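Local coordinates for protein histone-lysine N-methyltransferase, H3 lysine-9 specific SUVH6 (Arabidopsis thaliana, PDB 6A5N) that probably methylates a lysine of the histone H3 tail and binds DNA through its SRA domain, at residues 78-83 with 184-189; 173-178 with 191-196; 283-288 with 470-475. The protein carries 1 engineered substitution. All coordinates share one frame; numbering follows the deposited sequence.

Interaction 1 of 3, residues 78-83 with 184-189; sequences FQYRME and KSKGGN. With nucleotides of chain B.
Lys186 lies across the side chain of Gln79 at about a right angle. Its carbonyl O touches Gln79 CG at 3.2 Å, and its CB packs near Gln79 OE1. Further out, Lys186 CD passes Tyr80 OH at 3.9 Å. A bend at the last torsion (chi4 59°) then carries NZ to OP2 of DC11 of chain B; the modelled bond is doubtfully short. If Tyr80 were replaced by an alanine, the aliphatic part of Lys186 would probably lose its neighbour and the amine would be freer to swing off the phosphate. A type II beta turn spans Lys186 to Asn189. ND2 of Asn189 donates to Gln79 O at 3.2 Å, on a lone pair in the carbonyl plane, but the bond is bent (139° at the hydrogen). Within 78-83, Glu83 OE2 accepts from Gln79 N at 2.7 Å and Tyr80 N at 3.0 Å, fixing this backbone. Arg81 N donates to OP1 of DG10 of chain B at 2.8 Å, and Arg81 NH1 to OP1 of DA9 of chain B at 3.2 Å. Arg81 side chain, Arg81 amide and Lys186 thus meet three successive phosphates, on a DNA-binding surface of the SRA domain.

Interaction 2 of 3, residues 173-178 with 191-196; sequences VIRGKH and VYDGLY
The Tyr196 ring carries Val173 on one face, with Val173 CG2 3.4 Å from Tyr196 CD2. The carbonyl O of Gly194 lies in plane at the edge of the same ring. Tyr192 points to the side of the sheet opposite Val173, and CA of Gly194 sits over one face of its ring, offset toward the rim. The remaining flat groups are those of Arg175 and Asp193. Their guanidinium and carboxylate planes are 22° apart, and Asp193 OD2 lies near the plane at the guanidinium edge. Arg175 CG stands between its backbone N and carbonyl carbon (chi1 61°), which brings CG and CD obliquely across the acid: CD is 3.1 Å from Asp193 OD2. Arg175 NE stays 4.5 Å from that oxygen, beyond a salt bridge.

Strands 171-176 and 190-206 pair antiparallel. Arg175 and Val191 form a hydrogen-bonded pair, with Val191 N donating to Arg175 O at 3.0 Å. Then the register shifts by one at a classic beta bulge. Val173 O accepts from Asp193 N at 2.7 Å and from Gly194 N at 3.1 Å, while Val173 N donates to Gly194 O at 2.8 Å. The backbone angles of Gly194 would jam a side chain against the preceding carbonyl. The strands are thus joined by backbone bonds, with one carbonyl gripped twice; the Arg175-Asp193 charges probably add only a longer-range attraction.

Interaction 3 of 3, residues 283-288 with 470-475; sequences RPVPPK and HEDSRI
The carbonyl of Val285, in an extended run, points at the backbone of His470, where the pre-SET region meets the SET domain. Residues 283-288 are proline-rich and have no regular strand structure. Across from them, 470-475 lies in the connection between the antiparallel strands 461-467 and 477-482 of the SET domain. This connection includes a type I beta turn from Asp472 to Ile475, closed by a weak bond from Ile475 N to Asp472 O. No hydrogen bond joins the two segments. Instead there is a C-H...O contact, His470 CA to Val285 O, 3.3 Å long and bent (124° at the hydrogen).

The side chains of Val285 and Pro287 start toward the SET loop. Pro287 CG packs on His470 CA at 4.0 Å, and Pro287 CB lies 4.2 Å from Glu471 CB. His470 CG stands between its backbone N and carbonyl carbon (chi1 62°). The imidazole thus leads away, and His470 CB, 3.2 Å from Val285 O, does the touching. Asp472 CA and the carbonyl carbon of Ile475 lie in plane at the imidazole edge. Arg283 and Asp472 carry opposite charges, but NH1 and OD1 are 6.4 Å apart, so any attraction is probably slight. Beyond the contact, Asp472 and Ile475 both touch Cys282, and a zinc ion lies about 9 Å from the Pro287 side chain. The Asp472 carboxylate lies against a methyl group, OD1 being 3.0 Å from Val285 CG2.

Overall arrangement
Interactions 1 and 2 both lie in the SRA domain, with centres about 12 Å apart. Their segments alternate along the chain. They share one mixed sheet, in which strand 190-206 pairs with both 77-78 and 171-176. They touch where Asn189 O lies 3.2 Å from Lys177 N, a probable hydrogen bond. The DNA-contacting turn of interaction 1 therefore lies in the connection between the strands paired in interaction 2. Interaction 3 comes later in the chain and joins the pre-SET and SET regions. Its centre is about 39 Å from that of interaction 1 and about 48 Å from that of interaction 2. DNA binding and the presumed methyltransferase module thus lie apart in one chain.

Interaction 1 of 3, residues 78-83 with 184-189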
loop_
_atom_site.group_PDB
_atom_site.type_symbol
_atom_site.label_atom_id
_atom_site.label_comp_id
_atom_site.label_asym_id
_atom_site.label_seq_id
_atom_site.Cartn_x
_atom_site.Cartn_y
_atom_site.Cartn_z
ATOM N N PHE A 78 2.937 -7.660 -3.886
ATOM C CA PHE A 78 1.735 -8.362 -3.468
ATOM C C PHE A 78 1.950 -8.949 -2.068
ATOM O O PHE A 78 3.091 -9.025 -1.592
ATOM C CB PHE A 78 1.377 -9.429 -4.500
ATOM C CG PHE A 78 1.273 -8.891 -5.900
ATOM C CD1 PHE A 78 2.394 -8.833 -6.725
ATOM C CD2 PHE A 78 0.054 -8.426 -6.388
ATOM C CE1 PHE A 78 2.297 -8.328 -7.998
ATOM C CE2 PHE A 78 -0.045 -7.923 -7.675
ATOM C CZ PHE A 78 1.076 -7.867 -8.473
ATOM N N GLN A 79 0.870 -9.324 -1.393
ATOM C CA GLN A 79 0.994 -9.886 -0.058
ATOM C C GLN A 79 0.563 -11.326 -0.160
ATOM O O GLN A 79 1.081 -12.200 0.534
ATOM C CB GLN A 79 0.146 -9.103 0.971
ATOM C CG GLN A 79 0.611 -7.653 1.185
ATOM C CD GLN A 79 -0.210 -6.880 2.217
ATOM O OE1 GLN A 79 -0.884 -7.468 3.073
ATOM N NE2 GLN A 79 -0.134 -5.551 2.152
ATOM N N TYR A 80 -0.368 -11.561 -1.074
ATOM C CA TYR A 80 -0.938 -12.884 -1.260
ATOM C C TYR A 80 -0.687 -13.444 -2.663
ATOM O O TYR A 80 -0.778 -12.720 -3.671
ATOM C CB TYR A 80 -2.449 -12.847 -0.981
ATOM C CG TYR A 80 -2.793 -12.670 0.483
ATOM C CD1 TYR A 80 -2.738 -13.744 1.361
ATOM C CD2 TYR A 80 -3.181 -11.432 0.985
ATOM C CE1 TYR A 80 -3.051 -13.585 2.702
ATOM C CE2 TYR A 80 -3.491 -11.268 2.317
ATOM C CZ TYR A 80 -3.428 -12.350 3.172
ATOM O OH TYR A 80 -3.748 -12.195 4.499
ATOM N N ARG A 81 -0.398 -14.739 -2.722
ATOM C CA ARG A 81 -0.340 -15.457 -3.978
ATOM C C ARG A 81 -1.651 -15.310 -4.742
ATOM O O ARG A 81 -1.681 -15.331 -5.976
ATOM C CB ARG A 81 -0.014 -16.927 -3.702
ATOM C CG ARG A 81 1.470 -17.190 -3.449
ATOM C CD ARG A 81 2.253 -17.126 -4.778
ATOM N NE ARG A 81 1.618 -18.031 -5.723
ATOM C CZ ARG A 81 1.932 -19.318 -5.822
ATOM N NH1 ARG A 81 2.905 -19.824 -5.078
ATOM N NH2 ARG A 81 1.301 -20.100 -6.676
ATOM N N MET A 82 -2.735 -15.129 -4.005
ATOM C CA MET A 82 -4.066 -15.033 -4.592
ATOM C C MET A 82 -4.275 -13.792 -5.485
ATOM O O MET A 82 -5.061 -13.818 -6.456
ATOM C CB MET A 82 -5.089 -15.053 -3.466
ATOM C CG MET A 82 -6.375 -15.693 -3.852
ATOM S SD MET A 82 -6.086 -17.343 -4.551
ATOM C CE MET A 82 -7.696 -17.586 -5.326
ATOM N N GLU A 83 -3.566 -12.716 -5.148
ATOM C CA GLU A 83 -3.602 -11.481 -5.920
ATOM C C GLU A 83 -3.103 -11.729 -7.344
ATOM O O GLU A 83 -3.699 -11.240 -8.318
ATOM C CB GLU A 83 -2.752 -10.414 -5.227
ATOM C CG GLU A 83 -3.081 -10.225 -3.755
ATOM C CD GLU A 83 -2.439 -8.984 -3.194
ATOM O OE1 GLU A 83 -2.718 -7.885 -3.719
ATOM O OE2 GLU A 83 -1.646 -9.115 -2.237
ATOM N N LYS A 184 6.495 -10.811 10.922
ATOM C CA LYS A 184 6.301 -9.421 11.318
ATOM C C LYS A 184 5.154 -8.826 10.495
ATOM O O LYS A 184 4.288 -8.126 11.032
ATOM C CB LYS A 184 7.598 -8.623 11.115
ATOM C CG LYS A 184 7.560 -7.178 11.598
ATOM C CD LYS A 184 8.873 -6.471 11.287
ATOM C CE LYS A 184 8.808 -4.990 11.621
ATOM N NZ LYS A 184 8.614 -4.780 13.078
ATOM N N SER A 185 5.143 -9.149 9.197
ATOM C CA SER A 185 4.135 -8.646 8.265
ATOM C C SER A 185 4.125 -9.393 6.926
ATOM O O SER A 185 5.020 -10.190 6.629
ATOM C CB SER A 185 4.361 -7.154 8.012
ATOM O OG SER A 185 5.743 -6.883 7.851
ATOM N N LYS A 186 3.105 -9.113 6.119
ATOM C CA LYS A 186 3.019 -9.639 4.763
ATOM C C LYS A 186 3.388 -8.550 3.749
ATOM O O LYS A 186 3.270 -8.747 2.534
ATOM C CB LYS A 186 1.612 -10.200 4.485
ATOM C CG LYS A 186 1.460 -11.668 4.861
ATOM C CD LYS A 186 0.040 -12.044 5.253
ATOM C CE LYS A 186 -0.084 -13.556 5.334
ATOM N NZ LYS A 186 0.863 -14.153 6.322
ATOM N N GLY A 187 3.851 -7.411 4.260
ATOM C CA GLY A 187 4.315 -6.334 3.406
ATOM C C GLY A 187 5.553 -6.692 2.610
ATOM O O GLY A 187 6.602 -7.009 3.181
ATOM N N GLY A 188 5.425 -6.631 1.285
ATOM C CA GLY A 188 6.521 -6.940 0.377
ATOM C C GLY A 188 6.723 -8.433 0.185
ATOM O O GLY A 188 7.843 -8.891 -0.038
ATOM N N ASN A 189 5.632 -9.189 0.258
ATOM C CA ASN A 189 5.693 -10.647 0.251
ATOM C C ASN A 189 6.044 -11.224 -1.114
ATOM O O ASN A 189 6.700 -12.262 -1.197
ATOM C CB ASN A 189 4.357 -11.228 0.724
ATOM C CG ASN A 189 4.411 -11.739 2.158
ATOM O OD1 ASN A 189 5.241 -11.297 2.963
ATOM N ND2 ASN A 189 3.520 -12.670 2.484
ATOM P P DG B 10 0.583 -16.916 0.573
ATOM O OP1 DG B 10 -0.298 -15.987 -0.173
ATOM O OP2 DG B 10 1.993 -16.530 0.843
ATOM O "O5'" DG B 10 -0.027 -17.196 2.028
ATOM C "C5'" DG B 10 -1.412 -17.355 2.177
ATOM C "C4'" DG B 10 -1.723 -18.058 3.477
ATOM O "O4'" DG B 10 -1.176 -19.392 3.461
ATOM C "C3'" DG B 10 -1.141 -17.388 4.725
ATOM O "O3'" DG B 10 -2.218 -16.917 5.521
ATOM C "C2'" DG B 10 -0.326 -18.507 5.415
ATOM C "C1'" DG B 10 -0.938 -19.755 4.796
ATOM N N9 DG B 10 -0.091 -20.957 4.837
ATOM C C8 DG B 10 1.241 -21.051 4.531
ATOM N N7 DG B 10 1.726 -22.257 4.652
ATOM C C5 DG B 10 0.638 -23.015 5.063
ATOM C C6 DG B 10 0.546 -24.401 5.366
ATOM O O6 DG B 10 1.438 -25.263 5.313
ATOM N N1 DG B 10 -0.750 -24.762 5.752
ATOM C C2 DG B 10 -1.808 -23.885 5.838
ATOM N N2 DG B 10 -2.976 -24.398 6.223
ATOM N N3 DG B 10 -1.729 -22.589 5.558
ATOM C C4 DG B 10 -0.485 -22.227 5.180
ATOM P P DC B 11 -1.986 -16.030 6.846
ATOM O OP1 DC B 11 -2.788 -14.786 6.709
ATOM O OP2 DC B 11 -0.554 -15.974 7.224
ATOM O "O5'" DC B 11 -2.664 -16.917 7.954
ATOM C "C5'" DC B 11 -2.211 -18.204 8.081
ATOM C "C4'" DC B 11 -3.257 -19.090 8.669
ATOM O "O4'" DC B 11 -2.993 -20.452 8.278
ATOM C "C3'" DC B 11 -3.264 -19.075 10.181
ATOM O "O3'" DC B 11 -4.565 -19.262 10.650
ATOM C "C2'" DC B 11 -2.344 -20.230 10.560
ATOM C "C1'" DC B 11 -2.410 -21.163 9.350
ATOM N N1 DC B 11 -1.048 -21.679 8.928
ATOM C C2 DC B 11 -0.742 -23.032 9.103
ATOM O O2 DC B 11 -1.604 -23.784 9.566
ATOM N N3 DC B 11 0.488 -23.479 8.751
ATOM C C4 DC B 11 1.391 -22.629 8.252
ATOM N N4 DC B 11 2.588 -23.118 7.918
ATOM C C5 DC B 11 1.102 -21.240 8.077
ATOM C C6 DC B 11 -0.114 -20.816 8.432
ATOM P P DA B 9 4.879 -20.120 -2.039
ATOM O OP1 DA B 9 5.088 -18.967 -2.937
ATOM O OP2 DA B 9 5.029 -19.929 -0.578
ATOM O "O5'" DA B 9 3.411 -20.686 -2.325
ATOM C "C5'" DA B 9 2.637 -21.235 -1.257
ATOM C "C4'" DA B 9 1.388 -20.407 -1.019
ATOM O "O4'" DA B 9 0.369 -21.236 -0.432
ATOM C "C3'" DA B 9 1.566 -19.300 -0.012
ATOM O "O3'" DA B 9 0.485 -18.353 -0.146
ATOM C "C2'" DA B 9 1.503 -20.071 1.305
ATOM C "C1'" DA B 9 0.447 -21.135 0.986
ATOM N N9 DA B 9 0.760 -22.458 1.492
ATOM C C8 DA B 9 1.998 -22.966 1.735
ATOM N N7 DA B 9 1.992 -24.202 2.161
ATOM C C5 DA B 9 0.634 -24.533 2.186
ATOM C C6 DA B 9 -0.056 -25.711 2.546
ATOM N N6 DA B 9 0.557 -26.823 2.972
ATOM N N1 DA B 9 -1.399 -25.696 2.452
ATOM C C2 DA B 9 -2.009 -24.580 2.032
ATOM N N3 DA B 9 -1.466 -23.419 1.673
ATOM C C4 DA B 9 -0.131 -23.465 1.773
#

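Interaction 2 of 3, residues 173-178 with 191-196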
loop_
_atom_site.group_PDB
_atom_site.type_symbol
_atom_site.label_atom_id
_atom_site.label_comp_id
_atom_site.label_asym_id
_atom_site.label_seq_id
_atom_site.Cartn_x
_atom_site.Cartn_y
_atom_site.Cartn_z
ATOM N N VAL A 173 8.762 -13.741 -13.755
ATOM C CA VAL A 173 9.370 -14.096 -12.480
ATOM C C VAL A 173 8.877 -13.172 -11.362
ATOM O O VAL A 173 9.087 -11.931 -11.417
ATOM C CB VAL A 173 10.911 -14.043 -12.539
ATOM C CG1 VAL A 173 11.499 -14.083 -11.134
ATOM C CG2 VAL A 173 11.457 -15.197 -13.343
ATOM N N ILE A 174 8.192 -13.799 -10.397
ATOM C CA ILE A 174 7.853 -13.225 -9.093
ATOM C C ILE A 174 8.765 -13.838 -8.036
ATOM O O ILE A 174 8.773 -15.063 -7.879
ATOM C CB ILE A 174 6.375 -13.509 -8.665
ATOM C CG1 ILE A 174 5.366 -13.112 -9.743
ATOM C CG2 ILE A 174 6.039 -12.838 -7.323
ATOM C CD1 ILE A 174 4.905 -14.282 -10.575
ATOM N N ARG A 175 9.527 -13.024 -7.309
ATOM C CA ARG A 175 10.240 -13.540 -6.143
ATOM C C ARG A 175 9.513 -13.165 -4.850
ATOM O O ARG A 175 9.127 -12.010 -4.662
ATOM C CB ARG A 175 11.688 -13.037 -6.107
ATOM C CG ARG A 175 11.847 -11.528 -6.010
ATOM C CD ARG A 175 13.306 -11.119 -5.772
ATOM N NE ARG A 175 13.798 -11.621 -4.494
ATOM C CZ ARG A 175 13.586 -11.018 -3.328
ATOM N NH1 ARG A 175 12.886 -9.891 -3.281
ATOM N NH2 ARG A 175 14.062 -11.543 -2.208
ATOM N N GLY A 176 9.294 -14.139 -3.971
ATOM C CA GLY A 176 8.739 -13.842 -2.660
ATOM C C GLY A 176 9.882 -13.751 -1.661
ATOM O O GLY A 176 10.892 -14.412 -1.871
ATOM N N LYS A 177 9.745 -12.944 -0.604
ATOM C CA LYS A 177 10.799 -12.772 0.402
ATOM C C LYS A 177 10.792 -14.031 1.271
ATOM O O LYS A 177 9.796 -14.729 1.261
ATOM C CB LYS A 177 10.578 -11.491 1.225
ATOM C CG LYS A 177 9.269 -11.372 2.003
ATOM C CD LYS A 177 9.182 -10.031 2.745
ATOM C CE LYS A 177 10.300 -9.898 3.774
ATOM N NZ LYS A 177 10.314 -8.585 4.491
ATOM N N HIS A 178 11.871 -14.404 1.967
ATOM C CA HIS A 178 11.721 -15.712 2.653
ATOM C C HIS A 178 10.683 -15.577 3.747
ATOM O O HIS A 178 10.817 -14.751 4.643
ATOM C CB HIS A 178 12.969 -16.349 3.301
ATOM C CG HIS A 178 13.863 -17.021 2.326
ATOM N ND1 HIS A 178 13.453 -17.350 1.041
ATOM C CD2 HIS A 178 15.033 -17.680 2.531
ATOM C CE1 HIS A 178 14.428 -18.004 0.440
ATOM N NE2 HIS A 178 15.373 -18.260 1.332
ATOM N N VAL A 191 7.314 -9.717 -5.135
ATOM C CA VAL A 191 7.661 -8.666 -6.108
ATOM C C VAL A 191 7.709 -9.229 -7.534
ATOM O O VAL A 191 8.417 -10.212 -7.797
ATOM C CB VAL A 191 9.028 -8.014 -5.802
ATOM C CG1 VAL A 191 9.226 -6.754 -6.651
ATOM C CG2 VAL A 191 9.148 -7.673 -4.336
ATOM N N TYR A 192 6.954 -8.619 -8.446
ATOM C CA TYR A 192 7.074 -8.946 -9.866
ATOM C C TYR A 192 8.412 -8.428 -10.359
ATOM O O TYR A 192 8.607 -7.211 -10.449
ATOM C CB TYR A 192 5.921 -8.340 -10.674
ATOM C CG TYR A 192 6.064 -8.538 -12.168
ATOM C CD1 TYR A 192 6.163 -9.816 -12.709
ATOM C CD2 TYR A 192 6.098 -7.455 -13.039
ATOM C CE1 TYR A 192 6.305 -10.013 -14.072
ATOM C CE2 TYR A 192 6.229 -7.641 -14.408
ATOM C CZ TYR A 192 6.332 -8.924 -14.911
ATOM O OH TYR A 192 6.466 -9.137 -16.257
ATOM N N ASP A 193 9.342 -9.341 -10.648
ATOM C CA ASP A 193 10.673 -8.939 -11.081
ATOM C C ASP A 193 10.722 -8.831 -12.592
ATOM O O ASP A 193 11.528 -8.075 -13.142
ATOM C CB ASP A 193 11.746 -9.916 -10.597
ATOM C CG ASP A 193 12.343 -9.533 -9.249
ATOM O OD1 ASP A 193 12.084 -8.411 -8.744
ATOM O OD2 ASP A 193 13.134 -10.348 -8.728
ATOM N N GLY A 194 9.884 -9.600 -13.277
ATOM C CA GLY A 194 9.706 -9.298 -14.691
ATOM C C GLY A 194 9.842 -10.436 -15.679
ATOM O O GLY A 194 9.322 -11.525 -15.446
ATOM N N LEU A 195 10.532 -10.190 -16.786
ATOM C CA LEU A 195 10.540 -11.168 -17.874
ATOM C C LEU A 195 11.914 -11.790 -18.087
ATOM O O LEU A 195 12.929 -11.088 -18.178
ATOM C CB LEU A 195 10.023 -10.512 -19.157
ATOM C CG LEU A 195 8.532 -10.162 -19.102
ATOM C CD1 LEU A 195 8.059 -9.466 -20.356
ATOM C CD2 LEU A 195 7.715 -11.386 -18.867
ATOM N N TYR A 196 11.929 -13.122 -18.148
ATOM C CA TYR A 196 13.159 -13.904 -18.266
ATOM C C TYR A 196 13.123 -14.898 -19.436
ATOM O O TYR A 196 12.058 -15.354 -19.832
ATOM C CB TYR A 196 13.412 -14.663 -16.957
ATOM C CG TYR A 196 13.896 -13.808 -15.807
ATOM C CD1 TYR A 196 15.181 -13.954 -15.313
ATOM C CD2 TYR A 196 13.063 -12.878 -15.199
ATOM C CE1 TYR A 196 15.635 -13.184 -14.259
ATOM C CE2 TYR A 196 13.505 -12.107 -14.136
ATOM C CZ TYR A 196 14.786 -12.265 -13.670
ATOM O OH TYR A 196 15.237 -11.500 -12.622
#

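Interaction 3 of 3, residues 283-288 with 470-475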
loop_
_atom_site.group_PDB
_atom_site.type_symbol
_atom_site.label_atom_id
_atom_site.label_comp_id
_atom_site.label_asym_id
_atom_site.label_seq_id
_atom_site.Cartn_x
_atom_site.Cartn_y
_atom_site.Cartn_z
ATOM N N ARG A 283 -11.032 28.577 19.223
ATOM C CA ARG A 283 -11.523 28.148 20.530
ATOM C C ARG A 283 -10.927 26.826 21.003
ATOM O O ARG A 283 -10.798 25.879 20.225
ATOM C CB ARG A 283 -13.047 28.006 20.489
ATOM C CG ARG A 283 -13.688 27.777 21.854
ATOM C CD ARG A 283 -15.159 27.417 21.752
ATOM N NE ARG A 283 -15.782 27.377 23.072
ATOM C CZ ARG A 283 -15.691 26.353 23.916
ATOM N NH1 ARG A 283 -14.976 25.280 23.594
ATOM N NH2 ARG A 283 -16.294 26.411 25.093
ATOM N N PRO A 284 -10.555 26.757 22.288
ATOM C CA PRO A 284 -10.248 25.427 22.820
ATOM C C PRO A 284 -11.536 24.617 22.974
ATOM O O PRO A 284 -12.416 25.048 23.717
ATOM C CB PRO A 284 -9.612 25.731 24.179
ATOM C CG PRO A 284 -10.205 27.066 24.588
ATOM C CD PRO A 284 -10.399 27.827 23.296
ATOM N N VAL A 285 -11.674 23.493 22.273
ATOM C CA VAL A 285 -12.860 22.651 22.460
ATOM C C VAL A 285 -12.490 21.217 22.821
ATOM O O VAL A 285 -12.295 20.390 21.936
ATOM C CB VAL A 285 -13.765 22.628 21.207
ATOM C CG1 VAL A 285 -15.212 22.336 21.604
ATOM C CG2 VAL A 285 -13.700 23.957 20.491
ATOM N N PRO A 286 -12.388 20.923 24.131
ATOM C CA PRO A 286 -12.245 19.532 24.577
ATOM C C PRO A 286 -13.409 18.681 24.079
ATOM O O PRO A 286 -14.516 19.205 23.934
ATOM C CB PRO A 286 -12.260 19.646 26.104
ATOM C CG PRO A 286 -11.783 21.017 26.383
ATOM C CD PRO A 286 -12.296 21.871 25.257
ATOM N N PRO A 287 -13.156 17.393 23.796
ATOM C CA PRO A 287 -14.181 16.495 23.260
ATOM C C PRO A 287 -14.697 15.486 24.274
ATOM O O PRO A 287 -14.016 15.218 25.263
ATOM C CB PRO A 287 -13.436 15.775 22.135
ATOM C CG PRO A 287 -12.014 15.681 22.647
ATOM C CD PRO A 287 -11.813 16.795 23.686
ATOM N N LYS A 288 -15.885 14.941 24.025
ATOM C CA LYS A 288 -16.390 13.814 24.798
ATOM C C LYS A 288 -15.383 12.656 24.680
ATOM O O LYS A 288 -14.785 12.464 23.619
ATOM C CB LYS A 288 -17.787 13.406 24.302
ATOM C CG LYS A 288 -18.882 13.383 25.392
ATOM C CD LYS A 288 -19.539 14.760 25.558
ATOM C CE LYS A 288 -20.567 14.789 26.678
ATOM N NZ LYS A 288 -20.024 14.254 27.954
ATOM N N HIS A 470 -9.625 17.446 19.840
ATOM C CA HIS A 470 -10.799 18.327 19.845
ATOM C C HIS A 470 -11.877 17.815 18.902
ATOM O O HIS A 470 -11.676 16.796 18.234
ATOM C CB HIS A 470 -10.402 19.748 19.454
ATOM C CG HIS A 470 -9.846 19.860 18.070
ATOM N ND1 HIS A 470 -10.621 20.190 16.979
ATOM C CD2 HIS A 470 -8.591 19.670 17.598
ATOM C CE1 HIS A 470 -9.865 20.205 15.896
ATOM N NE2 HIS A 470 -8.630 19.893 16.245
ATOM N N GLU A 471 -13.007 18.522 18.819
ATOM C CA GLU A 471 -14.124 18.025 18.017
ATOM C C GLU A 471 -14.471 18.989 16.845
ATOM O O GLU A 471 -15.286 18.648 15.985
ATOM C CB GLU A 471 -15.327 17.756 18.950
ATOM C CG GLU A 471 -16.487 16.848 18.439
ATOM C CD GLU A 471 -17.264 17.370 17.242
ATOM O OE1 GLU A 471 -17.805 18.496 17.332
ATOM O OE2 GLU A 471 -17.303 16.666 16.203
ATOM N N ASP A 472 -13.819 20.156 16.764
ATOM C CA ASP A 472 -14.026 21.038 15.599
ATOM C C ASP A 472 -13.743 20.272 14.312
ATOM O O ASP A 472 -12.591 19.938 14.037
ATOM C CB ASP A 472 -13.137 22.288 15.641
ATOM C CG ASP A 472 -13.026 22.891 17.021
ATOM O OD1 ASP A 472 -13.801 22.484 17.905
ATOM O OD2 ASP A 472 -12.190 23.804 17.207
ATOM N N SER A 473 -14.784 19.980 13.535
ATOM C CA SER A 473 -14.627 19.135 12.344
ATOM C C SER A 473 -14.209 19.946 11.113
ATOM O O SER A 473 -14.078 19.413 10.012
ATOM C CB SER A 473 -15.928 18.367 12.074
ATOM O OG SER A 473 -15.710 17.249 11.233
ATOM N N ARG A 474 -13.987 21.238 11.317
ATOM C CA ARG A 474 -13.550 22.112 10.243
ATOM C C ARG A 474 -12.037 22.297 10.300
ATOM O O ARG A 474 -11.426 22.819 9.366
ATOM C CB ARG A 474 -14.317 23.436 10.318
ATOM C CG ARG A 474 -15.808 23.157 10.188
ATOM C CD ARG A 474 -16.454 23.881 9.014
ATOM N NE ARG A 474 -16.803 25.264 9.324
ATOM C CZ ARG A 474 -17.743 25.953 8.678
ATOM N NH1 ARG A 474 -18.026 27.201 9.033
ATOM N NH2 ARG A 474 -18.381 25.409 7.648
ATOM N N ILE A 475 -11.433 21.815 11.381
ATOM C CA ILE A 475 -9.981 21.810 11.504
ATOM C C ILE A 475 -9.426 20.454 11.969
ATOM O O ILE A 475 -8.684 20.391 12.949
ATOM C CB ILE A 475 -9.507 22.916 12.477
ATOM C CG1 ILE A 475 -10.309 22.860 13.769
ATOM C CG2 ILE A 475 -9.666 24.291 11.857
ATOM C CD1 ILE A 475 -9.765 23.723 14.886
#